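Local coordinates for probable secreted solute-binding lipoprotein (Streptomyces coelicolor, PDB 3I3V), which probably binds a solute outside the cell and passes it to a membrane transporter, at the interface of chains A and B and the interface of chains A and C. Coordinates in Å, arbitrary orientation; residue numbers count along the deposited sequence, not the author numbering. Chains: chain A/B/C, Probable secreted solute-binding lipoprotein.

Contact 1: the interface of chains A and B. Residues chain A 32, 36, 312, 314; chain B 32, 36, 312.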
ATOM      1  N   ARG A  32     -22.275   8.262  22.813  1.00 31.40           N
ATOM      2  CA  ARG A  32     -23.243   9.347  22.713  1.00 33.43           C
ATOM      3  C   ARG A  32     -23.740   9.391  21.258  1.00 33.03           C
ATOM      4  O   ARG A  32     -24.943   9.489  21.011  1.00 33.39           O
ATOM      5  CB  ARG A  32     -22.574  10.674  23.086  1.00 36.64           C
ATOM      6  CG  ARG A  32     -23.513  11.717  23.680  1.00 43.77           C
ATOM      7  CD  ARG A  32     -24.412  12.303  22.624  1.00 48.07           C
ATOM      8  NE  ARG A  32     -25.650  12.860  23.165  1.00 53.38           N
ATOM      9  CZ  ARG A  32     -26.558  12.154  23.837  1.00 54.41           C
ATOM     10  NH1 ARG A  32     -26.358  10.863  24.059  1.00 57.62           N
ATOM     11  NH2 ARG A  32     -27.681  12.725  24.260  1.00 54.30           N
ATOM     12  N   GLU A  36     -27.645   9.116  19.707  1.00 35.33           N
ATOM     13  CA  GLU A  36     -28.250  10.124  18.839  1.00 33.72           C
ATOM     14  C   GLU A  36     -28.657   9.541  17.495  1.00 34.13           C
ATOM     15  O   GLU A  36     -29.523  10.083  16.810  1.00 31.31           O
ATOM     16  CB  GLU A  36     -27.274  11.284  18.614  1.00 32.11           C
ATOM     17  CG  GLU A  36     -27.286  12.328  19.699  1.00 30.18           C
ATOM     18  CD  GLU A  36     -26.192  13.360  19.518  1.00 30.43           C
ATOM     19  OE1 GLU A  36     -25.807  13.632  18.356  1.00 25.75           O
ATOM     20  OE2 GLU A  36     -25.728  13.906  20.539  1.00 30.35           O
ATOM     21  N   ARG A 312     -19.236  19.197  16.660  1.00 27.92           N
ATOM     22  CA  ARG A 312     -20.256  19.957  17.375  1.00 29.26           C
ATOM     23  C   ARG A 312     -19.672  20.603  18.631  1.00 29.49           C
ATOM     24  O   ARG A 312     -18.924  19.969  19.374  1.00 29.26           O
ATOM     25  CB  ARG A 312     -21.442  19.054  17.732  1.00 31.30           C
ATOM     26  CG  ARG A 312     -22.791  19.692  17.418  1.00 33.94           C
ATOM     27  CD  ARG A 312     -23.930  18.706  17.575  1.00 32.59           C
ATOM     28  NE  ARG A 312     -23.945  18.132  18.915  1.00 29.41           N
ATOM     29  CZ  ARG A 312     -24.523  16.979  19.212  1.00 26.75           C
ATOM     30  NH1 ARG A 312     -25.134  16.284  18.263  1.00 26.55           N
ATOM     31  NH2 ARG A 312     -24.479  16.517  20.450  1.00 25.26           N
ATOM     32  N   ASP A 314     -20.688  21.254  21.608  1.00 28.60           N
ATOM     33  CA  ASP A 314     -20.848  20.549  22.864  1.00 28.64           C
ATOM     34  C   ASP A 314     -19.960  19.316  22.955  1.00 29.21           C
ATOM     35  O   ASP A 314     -19.575  18.920  24.052  1.00 31.34           O
ATOM     36  CB  ASP A 314     -22.321  20.173  23.087  1.00 30.85           C
ATOM     37  CG  ASP A 314     -22.868  19.280  21.994  1.00 32.05           C
ATOM     38  OD1 ASP A 314     -23.312  18.155  22.315  1.00 33.40           O
ATOM     39  OD2 ASP A 314     -22.853  19.705  20.819  1.00 32.39           O
TER
ATOM     40  N   ARG B  32     -32.857  21.350  25.635  1.00 38.07           N
ATOM     41  CA  ARG B  32     -31.696  20.498  25.368  1.00 40.72           C
ATOM     42  C   ARG B  32     -30.810  21.181  24.318  1.00 40.42           C
ATOM     43  O   ARG B  32     -29.586  21.211  24.440  1.00 40.26           O
ATOM     44  CB  ARG B  32     -32.155  19.112  24.878  1.00 43.39           C
ATOM     45  CG  ARG B  32     -31.144  17.967  25.093  1.00 49.06           C
ATOM     46  CD  ARG B  32     -29.879  18.135  24.261  1.00 52.88           C
ATOM     47  NE  ARG B  32     -28.903  17.055  24.445  1.00 56.84           N
ATOM     48  CZ  ARG B  32     -28.269  16.785  25.586  1.00 58.50           C
ATOM     49  NH1 ARG B  32     -28.503  17.511  26.670  1.00 61.47           N
ATOM     50  NH2 ARG B  32     -27.390  15.795  25.645  1.00 57.53           N
ATOM     51  N   GLU B  36     -26.931  22.059  24.603  1.00 43.18           N
ATOM     52  CA  GLU B  36     -25.918  21.661  23.629  1.00 42.26           C
ATOM     53  C   GLU B  36     -25.320  22.871  22.917  1.00 44.40           C
ATOM     54  O   GLU B  36     -24.358  22.748  22.153  1.00 44.40           O
ATOM     55  CB  GLU B  36     -26.523  20.737  22.571  1.00 41.09           C
ATOM     56  CG  GLU B  36     -26.778  19.300  23.012  1.00 38.82           C
ATOM     57  CD  GLU B  36     -27.397  18.463  21.900  1.00 38.86           C
ATOM     58  OE1 GLU B  36     -27.206  18.805  20.711  1.00 38.42           O
ATOM     59  OE2 GLU B  36     -28.064  17.458  22.212  1.00 39.47           O
ATOM     60  N   ARG B 312     -32.644  15.355  14.192  1.00 28.01           N
ATOM     61  CA  ARG B 312     -31.828  14.244  14.695  1.00 30.12           C
ATOM     62  C   ARG B 312     -32.757  13.083  15.065  1.00 29.99           C
ATOM     63  O   ARG B 312     -33.713  13.271  15.823  1.00 28.33           O
ATOM     64  CB  ARG B 312     -31.042  14.699  15.933  1.00 27.84           C
ATOM     65  CG  ARG B 312     -29.625  14.166  16.010  1.00 29.91           C
ATOM     66  CD  ARG B 312     -28.789  15.045  16.930  1.00 29.53           C
ATOM     67  NE  ARG B 312     -29.149  14.892  18.337  1.00 29.71           N
ATOM     68  CZ  ARG B 312     -28.765  15.723  19.300  1.00 31.98           C
ATOM     69  NH1 ARG B 312     -28.013  16.783  19.015  1.00 31.83           N
ATOM     70  NH2 ARG B 312     -29.114  15.485  20.556  1.00 32.17           N
TER
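Two guanidinium groups of this extracellular solute-binding protein, A:Arg312 and B:Arg312, each carry a carboxylate of the other chain on one face. Over the centre of A:Arg312 sits one oxygen of B:Glu36, OE1, 3.6 Å from A:Arg312 CZ. Over B:Arg312 it is the carboxylate carbon of A:Glu36, CD, 3.5 Å from B:Arg312 CZ. The planes of A:Glu36 and B:Arg312 are only 13° apart. The edges are filled from within each chain. A:Arg312 grips A:Glu36 end-on, through NH1 and NH2, and A:Asp314 side-on, A:Arg312 NE reaching A:Asp314 OD2 at 2.7 Å in a nearly straight bond; both aspartate oxygens use their syn lone pairs. B:Arg312 holds B:Glu36 end-on in the same way, B:Arg312 NH2 lying 2.8 Å from B:Glu36 OE2. In chain A the cluster joins the C-terminal end of helix 23-36 to the start of helix 313-323, and the two-fold interface, which the structure alone does not show to exist outside the crystal, stacks one such cluster on the other. The salt bridges between chains are longer than those within them: A:Arg312 NH2 to B:Glu36 OE1 is 3.6 Å, and B:Arg312 NE to A:Glu36 OE1 matches it. The NH1 atoms of A:Arg312 and B:Arg312 approach to 3.0 Å without a hydrogen bond, and the surrounding carboxylates probably offset their like charges. A bend at chi3 (57° in A:Arg312, 71° in B:Arg312) turns each guanidinium flat against the partner's glutamate. Beside the stack, A:Asp314 runs alongside B:Glu36, with A:Asp314 CB 3.4 Å from the backbone O of B:Glu36. A:Arg32 NE makes a salt bridge to A:Glu36 OE2, steadying that carboxylate from a second direction, while A:Arg32 NH2 meets B:Arg32 NH2 with the planes steeply inclined.

Contact 2: the interface of chains A and C. Residues chain A 367, 370; chain C 366-367, 370.
C:Gln367 OE1, the modelled amide oxygen, is placed over the amide of A:Gln367, a doubtful 2.7 Å from A:Gln367 NE2, whose N-H points another way, so the pair is not a hydrogen bond. The two amide planes are 85° apart. The same oxygen also comes too near the carbons of A:Gln367, which adds to the doubt about the local model; at 2.30 Å the oxygen and nitrogen of a glutamine amide are also hard to tell apart. One residue from each chain here meets its own copy in a two-fold interface between helices near the C-terminus, 366-377 in chain A and 363-376 in chain C of this solute-binding protein. The side chains slide past each other in opposite directions, and their torsions differ, so the symmetry is not exact at this point. A:Gln367 has CG anti to the carbonyl carbon (chi1 -66°) and reaches across towards the partner helix, whereas C:Gln367 has CG anti to the backbone N (chi1 -180°) and folds back at chi2, which brings its amide over the A:Gln367 chain. Isoleucines flank the pair. C:Ile370, extended at chi2, lays CD1 3.3 Å from A:Gln367 NE2, crossing that side chain at about a right angle. From chain A, the branch methyl of A:Ile370, CG2, approaches C:Gln367 NE2 at 3.8 Å. Among these residues the contacts are mainly between amide and aliphatic groups, with no charged side chain, and the pairing may reflect crystal assembly. The methyl carbon CB of C:Ala366 lies 4.2 Å from A:Gln367 OE1.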
ATOM      1  N   GLN A 367      16.194  10.841  15.919  1.00 38.44           N
ATOM      2  CA  GLN A 367      16.926  10.201  17.009  1.00 40.13           C
ATOM      3  C   GLN A 367      18.276  10.860  17.280  1.00 38.31           C
ATOM      4  O   GLN A 367      18.619  11.120  18.433  1.00 38.97           O
ATOM      5  CB  GLN A 367      17.127   8.711  16.739  1.00 42.62           C
ATOM      6  CG  GLN A 367      15.838   7.918  16.732  1.00 48.80           C
ATOM      7  CD  GLN A 367      16.023   6.482  17.211  1.00 53.23           C
ATOM      8  OE1 GLN A 367      15.130   5.645  17.056  1.00 55.28           O
ATOM      9  NE2 GLN A 367      17.183   6.196  17.807  1.00 55.06           N
ATOM     10  N   ILE A 370      18.117  13.859  19.340  1.00 32.55           N
ATOM     11  CA  ILE A 370      17.914  13.630  20.772  1.00 34.47           C
ATOM     12  C   ILE A 370      19.305  13.464  21.395  1.00 34.93           C
ATOM     13  O   ILE A 370      19.616  14.037  22.442  1.00 34.66           O
ATOM     14  CB  ILE A 370      17.110  12.322  21.048  1.00 35.51           C
ATOM     15  CG1 ILE A 370      15.704  12.413  20.449  1.00 35.30           C
ATOM     16  CG2 ILE A 370      17.031  12.066  22.548  1.00 35.75           C
ATOM     17  CD1 ILE A 370      14.791  13.371  21.153  1.00 35.24           C
TER
ATOM     18  N   ALA C 366      12.005   1.630  20.305  1.00 42.87           N
ATOM     19  CA  ALA C 366      13.367   1.859  19.817  1.00 41.97           C
ATOM     20  C   ALA C 366      14.137   3.017  20.460  1.00 41.84           C
ATOM     21  O   ALA C 366      15.195   2.809  21.050  1.00 42.08           O
ATOM     22  CB  ALA C 366      13.344   2.036  18.312  1.00 39.57           C
ATOM     23  N   GLN C 367      13.623   4.238  20.335  1.00 41.27           N
ATOM     24  CA  GLN C 367      14.290   5.398  20.922  1.00 41.75           C
ATOM     25  C   GLN C 367      14.307   5.310  22.446  1.00 40.55           C
ATOM     26  O   GLN C 367      15.325   5.594  23.071  1.00 40.38           O
ATOM     27  CB  GLN C 367      13.615   6.700  20.467  1.00 43.46           C
ATOM     28  CG  GLN C 367      14.246   7.975  21.023  1.00 45.13           C
ATOM     29  CD  GLN C 367      15.751   8.045  20.795  1.00 49.48           C
ATOM     30  OE1 GLN C 367      16.234   7.848  19.677  1.00 50.29           O
ATOM     31  NE2 GLN C 367      16.501   8.335  21.860  1.00 49.59           N
ATOM     32  N   ILE C 370      17.053   3.188  23.853  1.00 35.77           N
ATOM     33  CA  ILE C 370      18.387   3.777  23.818  1.00 34.78           C
ATOM     34  C   ILE C 370      18.584   4.700  25.017  1.00 34.85           C
ATOM     35  O   ILE C 370      19.662   4.770  25.603  1.00 35.21           O
ATOM     36  CB  ILE C 370      18.573   4.565  22.501  1.00 35.62           C
ATOM     37  CG1 ILE C 370      18.600   3.575  21.333  1.00 35.61           C
ATOM     38  CG2 ILE C 370      19.835   5.427  22.555  1.00 35.39           C
ATOM     39  CD1 ILE C 370      18.673   4.214  19.962  1.00 36.26           C
TER

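About 43 Å separates the C-alpha centres of contact 1 and contact 2, so chain A meets two partners through distant parts of its surface. No residue or helix is common to both: contact 1 draws on helix 23-36, the start of helix 313-323 and the loop residue just before it, contact 2 on helix 366-377. Each belongs to a two-fold interface; the patch of contact 1 is charged, that of contact 2 amide and aliphatic. Chain A thus links B and C in the deposited assembly of four copies, though these contacts alone do not establish that the lipoprotein forms such a tetramer on the cell surface.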